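Pyocin S5 (Pseudomonas aeruginosa PAO1, PDB 6THK) probably kills susceptible bacteria as a channel-forming bacteriocin that opens pores in the cytoplasmic membrane and so depolarises it. Local coordinates at residues A323-T327 and K405-F410; A353-I358 and A449-V455; A364-F368 and W435-F439; S402-F406 and I457-T463. The protein carries 1 engineered substitution. All coordinates share one frame; numbering follows the deposited sequence.

Contact 1 of 4, residues A323-T327 and K405-F410; sequences AIKFT and KFSKGF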
loop_
_atom_site.group_PDB
_atom_site.type_symbol
_atom_site.label_atom_id
_atom_site.label_comp_id
_atom_site.label_asym_id
_atom_site.label_seq_id
_atom_site.Cartn_x
_atom_site.Cartn_y
_atom_site.Cartn_z
ATOM N N ALA A 323 23.267 36.760 -0.169
ATOM C CA ALA A 323 24.321 37.164 0.759
ATOM C C ALA A 323 25.588 37.479 -0.036
ATOM O O ALA A 323 26.302 38.430 0.294
ATOM C CB ALA A 323 24.592 36.051 1.753
ATOM N N ILE A 324 25.865 36.672 -1.086
ATOM C CA ILE A 324 27.006 36.846 -1.989
ATOM C C ILE A 324 26.810 38.146 -2.799
ATOM O O ILE A 324 27.743 38.936 -2.937
ATOM C CB ILE A 324 27.220 35.573 -2.853
ATOM C CG1 ILE A 324 27.646 34.382 -1.953
ATOM C CG2 ILE A 324 28.247 35.805 -3.976
ATOM C CD1 ILE A 324 27.622 32.999 -2.605
ATOM N N LYS A 325 25.584 38.382 -3.275
ATOM C CA LYS A 325 25.183 39.587 -4.012
ATOM C C LYS A 325 25.381 40.837 -3.126
ATOM O O LYS A 325 25.928 41.835 -3.592
ATOM C CB LYS A 325 23.706 39.442 -4.392
ATOM C CG LYS A 325 23.156 40.410 -5.425
ATOM C CD LYS A 325 21.610 40.291 -5.505
ATOM C CE LYS A 325 21.081 38.913 -5.895
ATOM N NZ LYS A 325 19.623 38.773 -5.632
ATOM N N PHE A 326 24.956 40.759 -1.847
ATOM C CA PHE A 326 25.056 41.813 -0.834
ATOM C C PHE A 326 26.515 42.178 -0.557
ATOM O O PHE A 326 26.820 43.357 -0.426
ATOM C CB PHE A 326 24.368 41.345 0.458
ATOM C CG PHE A 326 24.386 42.326 1.601
ATOM C CD1 PHE A 326 23.427 43.330 1.692
ATOM C CD2 PHE A 326 25.326 42.216 2.618
ATOM C CE1 PHE A 326 23.422 44.216 2.771
ATOM C CE2 PHE A 326 25.321 43.106 3.691
ATOM C CZ PHE A 326 24.371 44.101 3.756
ATOM N N THR A 327 27.404 41.165 -0.442
ATOM C CA THR A 327 28.834 41.377 -0.235
ATOM C C THR A 327 29.410 42.096 -1.474
ATOM O O THR A 327 30.087 43.100 -1.302
ATOM C CB THR A 327 29.550 40.076 0.123
ATOM O OG1 THR A 327 28.878 39.467 1.223
ATOM C CG2 THR A 327 31.006 40.309 0.505
ATOM N N LYS A 405 24.561 38.350 6.835
ATOM C CA LYS A 405 24.741 38.342 5.382
ATOM C C LYS A 405 26.232 38.249 5.002
ATOM O O LYS A 405 26.591 37.406 4.179
ATOM C CB LYS A 405 24.088 39.581 4.751
ATOM C CG LYS A 405 22.628 39.361 4.353
ATOM C CD LYS A 405 21.961 40.628 3.833
ATOM C CE LYS A 405 21.469 41.523 4.950
ATOM N NZ LYS A 405 20.940 42.825 4.462
ATOM N N PHE A 406 27.102 39.081 5.610
ATOM C CA PHE A 406 28.548 39.034 5.315
ATOM C C PHE A 406 29.137 37.685 5.711
ATOM O O PHE A 406 29.904 37.113 4.932
ATOM C CB PHE A 406 29.326 40.197 5.970
ATOM C CG PHE A 406 29.081 41.563 5.359
ATOM C CD1 PHE A 406 29.310 41.793 4.003
ATOM C CD2 PHE A 406 28.672 42.634 6.149
ATOM C CE1 PHE A 406 29.063 43.049 3.440
ATOM C CE2 PHE A 406 28.433 43.894 5.585
ATOM C CZ PHE A 406 28.647 44.096 4.240
ATOM N N SER A 407 28.726 37.153 6.886
ATOM C CA SER A 407 29.172 35.848 7.385
ATOM C C SER A 407 28.781 34.712 6.432
ATOM O O SER A 407 29.592 33.814 6.181
ATOM C CB SER A 407 28.640 35.577 8.788
ATOM O OG SER A 407 29.208 36.480 9.725
ATOM N N LYS A 408 27.551 34.763 5.894
ATOM C CA LYS A 408 27.067 33.786 4.925
ATOM C C LYS A 408 27.927 33.875 3.643
ATOM O O LYS A 408 28.499 32.872 3.240
ATOM C CB LYS A 408 25.592 34.037 4.621
ATOM C CG LYS A 408 24.642 33.213 5.485
ATOM C CD LYS A 408 23.187 33.346 5.037
ATOM C CE LYS A 408 22.242 32.638 5.976
ATOM N NZ LYS A 408 20.821 32.853 5.597
ATOM N N GLY A 409 28.092 35.088 3.100
ATOM C CA GLY A 409 28.901 35.367 1.917
ATOM C C GLY A 409 30.313 34.810 1.992
ATOM O O GLY A 409 30.803 34.235 1.011
ATOM N N PHE A 410 30.962 34.951 3.179
ATOM C CA PHE A 410 32.311 34.449 3.471
ATOM C C PHE A 410 32.317 32.973 3.892
ATOM O O PHE A 410 33.383 32.380 4.040
ATOM C CB PHE A 410 32.993 35.316 4.554
ATOM C CG PHE A 410 33.165 36.783 4.230
ATOM C CD1 PHE A 410 33.529 37.196 2.947
ATOM C CD2 PHE A 410 33.042 37.750 5.226
ATOM C CE1 PHE A 410 33.693 38.553 2.652
ATOM C CE2 PHE A 410 33.221 39.106 4.930
ATOM C CZ PHE A 410 33.550 39.496 3.648
#

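Contact 2 of 4, residues A353-I358 and A449-V455; sequences ARGKNI and AAASWLV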
loop_
_atom_site.group_PDB
_atom_site.type_symbol
_atom_site.label_atom_id
_atom_site.label_comp_id
_atom_site.label_asym_id
_atom_site.label_seq_id
_atom_site.Cartn_x
_atom_site.Cartn_y
_atom_site.Cartn_z
ATOM N N ALA A 353 41.977 37.713 4.496
ATOM C CA ALA A 353 41.473 37.021 5.702
ATOM C C ALA A 353 41.058 35.587 5.367
ATOM O O ALA A 353 41.008 34.721 6.245
ATOM C CB ALA A 353 40.287 37.779 6.279
ATOM N N ARG A 354 40.744 35.345 4.090
ATOM C CA ARG A 354 40.335 34.050 3.542
ATOM C C ARG A 354 41.347 32.964 3.986
ATOM O O ARG A 354 42.567 33.170 3.886
ATOM C CB ARG A 354 40.249 34.176 2.006
ATOM C CG ARG A 354 39.239 33.266 1.343
ATOM C CD ARG A 354 38.819 33.719 -0.059
ATOM N NE ARG A 354 37.716 34.683 -0.014
ATOM C CZ ARG A 354 36.424 34.363 0.067
ATOM N NH1 ARG A 354 36.048 33.091 0.099
ATOM N NH2 ARG A 354 35.500 35.316 0.124
ATOM N N GLY A 355 40.825 31.900 4.597
ATOM C CA GLY A 355 41.607 30.773 5.097
ATOM C C GLY A 355 42.499 31.015 6.294
ATOM O O GLY A 355 43.264 30.132 6.676
ATOM N N LYS A 356 42.407 32.193 6.897
ATOM C CA LYS A 356 43.194 32.561 8.070
ATOM C C LYS A 356 42.303 32.575 9.324
ATOM O O LYS A 356 41.073 32.624 9.209
ATOM C CB LYS A 356 43.846 33.942 7.874
ATOM C CG LYS A 356 45.012 34.006 6.874
ATOM C CD LYS A 356 45.715 35.377 7.001
ATOM C CE LYS A 356 46.890 35.572 6.067
ATOM N NZ LYS A 356 46.485 35.534 4.632
ATOM N N ASN A 357 42.935 32.489 10.507
ATOM C CA ASN A 357 42.253 32.586 11.798
ATOM C C ASN A 357 42.659 33.919 12.451
ATOM O O ASN A 357 43.579 34.591 11.973
ATOM C CB ASN A 357 42.632 31.422 12.727
ATOM C CG ASN A 357 42.153 30.074 12.278
ATOM O OD1 ASN A 357 40.952 29.777 12.270
ATOM N ND2 ASN A 357 43.104 29.216 11.945
ATOM N N ILE A 358 41.974 34.299 13.536
ATOM C CA ILE A 358 42.252 35.527 14.272
ATOM C C ILE A 358 43.549 35.354 15.066
ATOM O O ILE A 358 43.777 34.287 15.640
ATOM C CB ILE A 358 41.024 35.823 15.156
ATOM C CG1 ILE A 358 39.849 36.242 14.269
ATOM C CG2 ILE A 358 41.306 36.848 16.269
ATOM C CD1 ILE A 358 38.507 35.801 14.720
ATOM N N ALA A 449 38.084 31.739 16.048
ATOM C CA ALA A 449 37.186 32.000 14.916
ATOM C C ALA A 449 37.983 32.374 13.656
ATOM O O ALA A 449 39.198 32.612 13.721
ATOM C CB ALA A 449 36.154 33.075 15.263
ATOM N N ALA A 450 37.298 32.350 12.530
ATOM C CA ALA A 450 37.914 32.671 11.274
ATOM C C ALA A 450 38.102 34.161 11.211
ATOM O O ALA A 450 37.268 34.915 11.687
ATOM C CB ALA A 450 37.039 32.201 10.134
ATOM N N ALA A 451 39.165 34.586 10.542
ATOM C CA ALA A 451 39.506 35.996 10.368
ATOM C C ALA A 451 38.428 36.769 9.594
ATOM O O ALA A 451 38.197 37.933 9.858
ATOM C CB ALA A 451 40.871 36.148 9.725
ATOM N N SER A 452 37.762 36.094 8.659
ATOM C CA SER A 452 36.674 36.635 7.852
ATOM C C SER A 452 35.487 37.111 8.703
ATOM O O SER A 452 34.792 38.029 8.310
ATOM C CB SER A 452 36.213 35.607 6.826
ATOM O OG SER A 452 37.319 35.043 6.159
ATOM N N TRP A 453 35.226 36.459 9.836
ATOM C CA TRP A 453 34.167 36.887 10.736
ATOM C C TRP A 453 34.451 38.304 11.252
ATOM O O TRP A 453 33.544 39.117 11.342
ATOM C CB TRP A 453 34.001 35.923 11.911
ATOM C CG TRP A 453 32.822 36.267 12.733
ATOM C CD1 TRP A 453 31.525 36.237 12.342
ATOM C CD2 TRP A 453 32.823 36.735 14.079
ATOM N NE1 TRP A 453 30.713 36.643 13.361
ATOM C CE2 TRP A 453 31.487 36.953 14.443
ATOM C CE3 TRP A 453 33.823 36.981 15.017
ATOM C CZ2 TRP A 453 31.127 37.408 15.697
ATOM C CZ3 TRP A 453 33.459 37.434 16.257
ATOM C CH2 TRP A 453 32.126 37.640 16.589
ATOM N N LEU A 454 35.711 38.595 11.573
ATOM C CA LEU A 454 36.132 39.922 12.013
ATOM C C LEU A 454 35.893 40.937 10.902
ATOM O O LEU A 454 35.480 42.056 11.157
ATOM C CB LEU A 454 37.615 39.940 12.341
ATOM C CG LEU A 454 38.109 39.392 13.666
ATOM C CD1 LEU A 454 39.548 39.827 13.877
ATOM C CD2 LEU A 454 37.222 39.866 14.801
ATOM N N VAL A 455 36.177 40.532 9.662
ATOM C CA VAL A 455 35.967 41.364 8.486
ATOM C C VAL A 455 34.482 41.666 8.326
ATOM O O VAL A 455 34.115 42.765 7.960
ATOM C CB VAL A 455 36.538 40.729 7.210
ATOM C CG1 VAL A 455 36.333 41.655 6.031
ATOM C CG2 VAL A 455 38.016 40.432 7.385
HETATM O O HOH W 1 38.989 33.370 7.645
#

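Contact 3 of 4, residues A364-F368 and W435-F439; sequences AIKSF and WKPFF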
loop_
_atom_site.group_PDB
_atom_site.type_symbol
_atom_site.label_atom_id
_atom_site.label_comp_id
_atom_site.label_asym_id
_atom_site.label_seq_id
_atom_site.Cartn_x
_atom_site.Cartn_y
_atom_site.Cartn_z
ATOM N N ALA A 364 48.782 41.094 17.870
ATOM C CA ALA A 364 48.092 42.301 17.403
ATOM C C ALA A 364 48.610 43.563 18.062
ATOM O O ALA A 364 48.846 44.543 17.363
ATOM C CB ALA A 364 46.601 42.164 17.642
ATOM N N ILE A 365 48.800 43.533 19.409
ATOM C CA ILE A 365 49.323 44.646 20.215
ATOM C C ILE A 365 50.742 44.982 19.745
ATOM O O ILE A 365 51.031 46.156 19.521
ATOM C CB ILE A 365 49.221 44.376 21.756
ATOM C CG1 ILE A 365 47.757 44.488 22.243
ATOM C CG2 ILE A 365 50.130 45.330 22.563
ATOM C CD1 ILE A 365 47.406 43.679 23.492
ATOM N N LYS A 366 51.592 43.943 19.533
ATOM C CA LYS A 366 52.973 44.084 19.045
ATOM C C LYS A 366 53.032 44.698 17.646
ATOM O O LYS A 366 53.817 45.623 17.449
ATOM C CB LYS A 366 53.733 42.746 19.103
ATOM N N SER A 367 52.186 44.223 16.693
ATOM C CA SER A 367 52.127 44.741 15.314
ATOM C C SER A 367 51.614 46.170 15.295
ATOM O O SER A 367 52.206 47.019 14.632
ATOM C CB SER A 367 51.223 43.876 14.435
ATOM O OG SER A 367 51.685 42.543 14.303
ATOM N N PHE A 368 50.503 46.431 16.026
ATOM C CA PHE A 368 49.854 47.743 16.101
ATOM C C PHE A 368 50.684 48.802 16.827
ATOM O O PHE A 368 50.637 49.966 16.428
ATOM C CB PHE A 368 48.450 47.630 16.709
ATOM C CG PHE A 368 47.592 48.863 16.540
ATOM C CD1 PHE A 368 46.952 49.127 15.332
ATOM C CD2 PHE A 368 47.405 49.749 17.596
ATOM C CE1 PHE A 368 46.151 50.261 15.180
ATOM C CE2 PHE A 368 46.617 50.891 17.437
ATOM C CZ PHE A 368 45.985 51.135 16.234
ATOM N N TRP A 435 44.695 50.784 22.710
ATOM C CA TRP A 435 44.052 49.735 21.936
ATOM C C TRP A 435 44.256 48.344 22.548
ATOM O O TRP A 435 43.572 47.402 22.176
ATOM C CB TRP A 435 44.514 49.784 20.481
ATOM C CG TRP A 435 43.905 50.927 19.736
ATOM C CD1 TRP A 435 44.456 52.145 19.523
ATOM C CD2 TRP A 435 42.612 50.963 19.136
ATOM N NE1 TRP A 435 43.597 52.936 18.818
ATOM C CE2 TRP A 435 42.453 52.232 18.569
ATOM C CE3 TRP A 435 41.574 50.043 19.019
ATOM C CZ2 TRP A 435 41.305 52.604 17.896
ATOM C CZ3 TRP A 435 40.441 50.413 18.351
ATOM C CH2 TRP A 435 40.312 51.680 17.797
ATOM N N LYS A 436 45.202 48.220 23.476
ATOM C CA LYS A 436 45.452 46.943 24.182
ATOM C C LYS A 436 44.135 46.342 24.750
ATOM O O LYS A 436 43.858 45.181 24.440
ATOM C CB LYS A 436 46.543 47.077 25.269
ATOM C CG LYS A 436 47.904 47.557 24.737
ATOM C CD LYS A 436 49.041 47.418 25.766
ATOM C CE LYS A 436 49.107 48.536 26.788
ATOM N NZ LYS A 436 49.603 49.806 26.194
ATOM N N PRO A 437 43.236 47.118 25.436
ATOM C CA PRO A 437 41.964 46.527 25.905
ATOM C C PRO A 437 40.968 46.225 24.781
ATOM O O PRO A 437 39.956 45.576 25.025
ATOM C CB PRO A 437 41.420 47.581 26.887
ATOM C CG PRO A 437 42.596 48.472 27.193
ATOM C CD PRO A 437 43.357 48.508 25.918
ATOM N N PHE A 438 41.164 46.821 23.610
ATOM C CA PHE A 438 40.325 46.464 22.472
ATOM C C PHE A 438 40.666 45.094 21.904
ATOM O O PHE A 438 39.798 44.284 21.626
ATOM C CB PHE A 438 40.395 47.479 21.344
ATOM C CG PHE A 438 39.585 47.078 20.155
ATOM C CD1 PHE A 438 38.221 47.241 20.156
ATOM C CD2 PHE A 438 40.181 46.492 19.063
ATOM C CE1 PHE A 438 37.464 46.854 19.072
ATOM C CE2 PHE A 438 39.436 46.102 17.978
ATOM C CZ PHE A 438 38.075 46.282 17.982
ATOM N N PHE A 439 41.958 44.882 21.681
ATOM C CA PHE A 439 42.458 43.639 21.116
ATOM C C PHE A 439 42.147 42.481 22.040
ATOM O O PHE A 439 41.792 41.397 21.594
ATOM C CB PHE A 439 43.953 43.732 20.820
ATOM C CG PHE A 439 44.283 44.655 19.686
ATOM C CD1 PHE A 439 43.666 44.510 18.462
ATOM C CD2 PHE A 439 45.189 45.676 19.849
ATOM C CE1 PHE A 439 43.957 45.359 17.419
ATOM C CE2 PHE A 439 45.484 46.531 18.811
ATOM C CZ PHE A 439 44.868 46.371 17.594
#

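Contact 4 of 4, residues S402-F406 and I457-T463; sequences SLEKF and IAFATAT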
loop_
_atom_site.group_PDB
_atom_site.type_symbol
_atom_site.label_atom_id
_atom_site.label_comp_id
_atom_site.label_asym_id
_atom_site.label_seq_id
_atom_site.Cartn_x
_atom_site.Cartn_y
_atom_site.Cartn_z
ATOM N N SER A 402 23.443 42.689 8.822
ATOM C CA SER A 402 24.548 42.825 7.877
ATOM C C SER A 402 25.614 41.787 8.179
ATOM O O SER A 402 26.086 41.119 7.260
ATOM C CB SER A 402 25.128 44.231 7.934
ATOM O OG SER A 402 24.151 45.148 7.473
ATOM N N LEU A 403 25.942 41.597 9.484
ATOM C CA LEU A 403 26.905 40.583 9.918
ATOM C C LEU A 403 26.454 39.152 9.529
ATOM O O LEU A 403 27.299 38.337 9.170
ATOM C CB LEU A 403 27.223 40.706 11.424
ATOM C CG LEU A 403 28.104 39.603 12.066
ATOM C CD1 LEU A 403 29.507 39.577 11.460
ATOM C CD2 LEU A 403 28.194 39.780 13.580
ATOM N N GLU A 404 25.139 38.860 9.535
ATOM C CA GLU A 404 24.723 37.511 9.148
ATOM C C GLU A 404 24.893 37.315 7.633
ATOM O O GLU A 404 25.455 36.301 7.219
ATOM C CB GLU A 404 23.333 37.105 9.690
ATOM C CG GLU A 404 22.119 37.862 9.170
ATOM C CD GLU A 404 20.790 37.232 9.549
ATOM O OE1 GLU A 404 20.490 36.127 9.039
ATOM O OE2 GLU A 404 20.051 37.839 10.361
ATOM N N LYS A 405 24.561 38.350 6.835
ATOM C CA LYS A 405 24.741 38.342 5.382
ATOM C C LYS A 405 26.232 38.249 5.002
ATOM O O LYS A 405 26.591 37.406 4.179
ATOM C CB LYS A 405 24.088 39.581 4.751
ATOM C CG LYS A 405 22.628 39.361 4.353
ATOM C CD LYS A 405 21.961 40.628 3.833
ATOM C CE LYS A 405 21.469 41.523 4.950
ATOM N NZ LYS A 405 20.940 42.825 4.462
ATOM N N PHE A 406 27.102 39.081 5.610
ATOM C CA PHE A 406 28.548 39.034 5.315
ATOM C C PHE A 406 29.137 37.685 5.711
ATOM O O PHE A 406 29.904 37.113 4.932
ATOM C CB PHE A 406 29.326 40.197 5.970
ATOM C CG PHE A 406 29.081 41.563 5.359
ATOM C CD1 PHE A 406 29.310 41.793 4.003
ATOM C CD2 PHE A 406 28.672 42.634 6.149
ATOM C CE1 PHE A 406 29.063 43.049 3.440
ATOM C CE2 PHE A 406 28.433 43.894 5.585
ATOM C CZ PHE A 406 28.647 44.096 4.240
ATOM N N ILE A 457 32.374 41.867 10.768
ATOM C CA ILE A 457 32.128 42.820 11.835
ATOM C C ILE A 457 32.528 44.221 11.375
ATOM O O ILE A 457 31.803 45.182 11.596
ATOM C CB ILE A 457 32.908 42.426 13.097
ATOM C CG1 ILE A 457 32.224 41.251 13.785
ATOM C CG2 ILE A 457 33.044 43.602 14.037
ATOM C CD1 ILE A 457 33.012 40.672 14.929
ATOM N N ALA A 458 33.683 44.321 10.729
ATOM C CA ALA A 458 34.191 45.591 10.182
ATOM C C ALA A 458 33.230 46.184 9.152
ATOM O O ALA A 458 32.891 47.360 9.213
ATOM C CB ALA A 458 35.564 45.371 9.558
ATOM N N PHE A 459 32.776 45.359 8.234
ATOM C CA PHE A 459 31.857 45.729 7.164
ATOM C C PHE A 459 30.437 46.020 7.703
ATOM O O PHE A 459 29.841 47.014 7.283
ATOM C CB PHE A 459 31.847 44.645 6.064
ATOM C CG PHE A 459 33.122 44.459 5.242
ATOM C CD1 PHE A 459 34.281 45.172 5.544
ATOM C CD2 PHE A 459 33.160 43.566 4.173
ATOM C CE1 PHE A 459 35.445 45.015 4.770
ATOM C CE2 PHE A 459 34.319 43.410 3.409
ATOM C CZ PHE A 459 35.451 44.143 3.708
ATOM N N ALA A 460 29.905 45.176 8.648
ATOM C CA ALA A 460 28.560 45.372 9.257
ATOM C C ALA A 460 28.466 46.749 9.938
ATOM O O ALA A 460 27.426 47.412 9.863
ATOM C CB ALA A 460 28.247 44.262 10.260
ATOM N N THR A 461 29.591 47.200 10.528
ATOM C CA THR A 461 29.750 48.517 11.152
ATOM C C THR A 461 29.543 49.662 10.133
ATOM O O THR A 461 28.794 50.581 10.424
ATOM C CB THR A 461 31.108 48.586 11.853
ATOM O OG1 THR A 461 31.153 47.541 12.822
ATOM C CG2 THR A 461 31.337 49.908 12.548
ATOM N N ALA A 462 30.188 49.608 8.946
ATOM C CA ALA A 462 30.065 50.628 7.896
ATOM C C ALA A 462 28.636 50.795 7.392
ATOM O O ALA A 462 28.304 51.861 6.897
ATOM C CB ALA A 462 30.968 50.274 6.728
ATOM N N THR A 463 27.794 49.740 7.503
ATOM C CA THR A 463 26.403 49.737 7.018
ATOM C C THR A 463 25.354 50.224 8.043
ATOM O O THR A 463 24.223 50.542 7.663
ATOM C CB THR A 463 25.996 48.332 6.511
ATOM O OG1 THR A 463 25.828 47.485 7.647
ATOM C CG2 THR A 463 26.977 47.734 5.494
#

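Contact 1 of 4, residues A323-T327 and K405-F410
The Phe326 ring carries Lys405 on one face, and the Phe406 ring meets it obliquely. Lys405 CD lies above the middle of the Phe326 ring, 3.7 Å from its centroid. The lysine chain then bends at chi3 (-82°), leaving NZ above the same ring but displaced toward CE1; at 3.9 Å from the centroid, NZ makes an off-centre cation-pi contact. Phe326 CE2 in turn sits over the rim of one face of Phe406, 3.5 Å from its CZ, with the two ring planes inclined at 50°. Phe330, further along the same helix as Phe326, also meets Phe406, edge-to-face.

These aromatics lie where the long helix 272-338 runs into the colicin-type pore-forming domain and crosses helix 396-409. The short axes approach to 8.0 Å with a signed crossing angle of -105°. Backbones come close at Gly409, whose CA lies 4.6 Å from Ile324 CA. Nearby, Ala323 CB rests 3.4 Å from Lys405 O and also touches Lys408 CB. Thr327 turns its hydroxyl back into its own helix: OG1 donates to Ala323 O at 2.9 Å, while Thr327 N reaches that oxygen from the opposite face of the carbonyl plane. The methyl of Thr327 takes the other branch, to Phe410, where CG2 meets CE1 at 3.9 Å.

Contact 2 of 4, residues A353-I358 and A449-V455
Ile358 and Lys356 pair through their backbones with the residues that lead into helix 451-464, forming a single beta bridge centred on Asn357 and Ala450 just after a type II turn (Ala353 to Lys356). Ala451 N donates almost straight to Lys356 O (3.0 Å, 175°), although it approaches from above the carbonyl plane; Ile358 N gives a longer bond to Ala449 O (3.3 Å).

Side-chain packing is tight around Ile358. It and Leu454 reach toward each other tip to tip, with Ile358 CG1 3.6 Å from Leu454 CD1, and Ile358 CD1 lies against the carbonyl oxygens of Ala449 and Ala450 as well as Ala449 CB. At the far end Ala353 CB wedges against Val455 CG2 at 3.7 Å and also touches Ala451 CB; Leu349 and Ala350 of helix 340-353 back Val455.

The tip of the turn is the loose side: Arg354 and Gly355 are exposed and barely touch the other segment, and the Lys356 chain leads away, its NZ bonded to Gly352 O. Asn357, also exposed, still rests by CA and CB on Ala449 O. A water ties the turn to the first turn of helix 451-464: it donates to Ala353 O (2.8 Å) and to Lys356 O (2.7 Å), and accepts from Ser452 N at 3.2 Å.

Contact 3 of 4, residues A364-F368 and W435-F439
Phe368 stands between Trp435 and Phe439 and meets both with steeply inclined rings. Its own edge is turned to the indole: CE2 comes within 3.3 Å of Trp435 CD1, and the phenyl and five-membered rings form a T-shaped pair with centroids 4.7 Å apart and planes at 66°. Toward Phe439 the roles reverse. Here the edge of Phe439, led by CZ and CE2, addresses the face of Phe368 in an offset edge-to-face pair, centroids 5.5 Å apart and planes at 69°. With CG anti to the backbone N (chi1 -167°), Phe368 sends its ring off its helix into the angle between these two partners.

Phe439 is covered from the preceding turn of the same helix as Phe368. Ala364 CB lies over one face of the Phe439 ring, 4.0 Å from the centroid, a CH-pi contact. Ile365 and Phe439 slide past each other in opposite directions, bringing Ile365 CG1 to 3.7 Å from Phe439 CD2. The other branch of Ile365 crosses the aliphatic stem of Lys436, with CG2 3.8 Å from Lys436 CG, before that exposed lysine leads away.

Phe426 extends the cluster by meeting Trp435 edge-to-face, and Leu488 packs on Phe368. Neighbouring Ser367 bonds through OG to Glu485, which binds zinc with His371 and Glu489. Phe368, Trp435 and Phe439 form an aromatic cluster between helix 361-378 and the start of helix 436-446, part of the buried interior of the helical, colicin-type pore-forming domain.

Contact 4 of 4, residues S402-F406 and I457-T463
Leu403 lies alongside Ile457, both side chains pointing the same way. Its CB starts 3.9 Å from Ala460 CB, a methyl that also presses on the Leu403 backbone N. With CG anti to the backbone N (chi1 173°), the chain runs back toward the start of helix 451-464, and CD1 ends against Ile457, 3.7 Å from its N and 3.9 Å from its CG1. Trp453 packs on the same methyl.

One turn on, Phe406 offers Phe459 the face remote from Phe326. Phe459 CB sits over that face, 3.7 Å from the ring centroid, and the Phe459 ring turns its edge toward it, the planes at 78° in a T-shaped pair. Thr463 CG2 comes up at the edge of Phe406, near the ring plane. The polar atoms lie at the other end of the contact. Thr463 OG1 donates to Ala460 O in its own helix (2.7 Å), and Ser402 OG is bonded to Met398 O; the two hydroxyl oxygens, Ser402 OG and Thr463 OG1, stand 2.9 Å apart.

The short axes cross at 137° between their N-to-C directions, 8.5 Å apart at closest approach. Helix 451-464 overlaps the predicted transmembrane segment and with helix 468-481 probably forms the hydrophobic hairpin known from colicin pore-forming domains. It lies buried here, with helix 396-409 on this side, Phe330 of helix 272-338 against Phe459 and Thr463, and Val475 of helix 468-481 against Ala458.

Overall arrangement
All four contacts lie in the pore-forming domain, but at different depths. Contacts 1, 3 and 4 join helices, whereas contact 2 binds a loop to the start of one. Contacts 3 and 4 are buried, while contacts 1 and 2 are only partly buried. Contacts 1 and 4 share Lys405 and Phe406 on helix 396-409, so one phenylalanine links the long entering helix to helix 451-464. Contact 2 uses the start of helix 451-464 and touches contact 1 where Phe410 packs on Ser452. Contact 3 stands apart, its centre about 17 Å from that of contact 2. Backbone bonds and a water dominate contact 2, a lysine over a ring marks contact 1, and rings and methyls carry contacts 3 and 4.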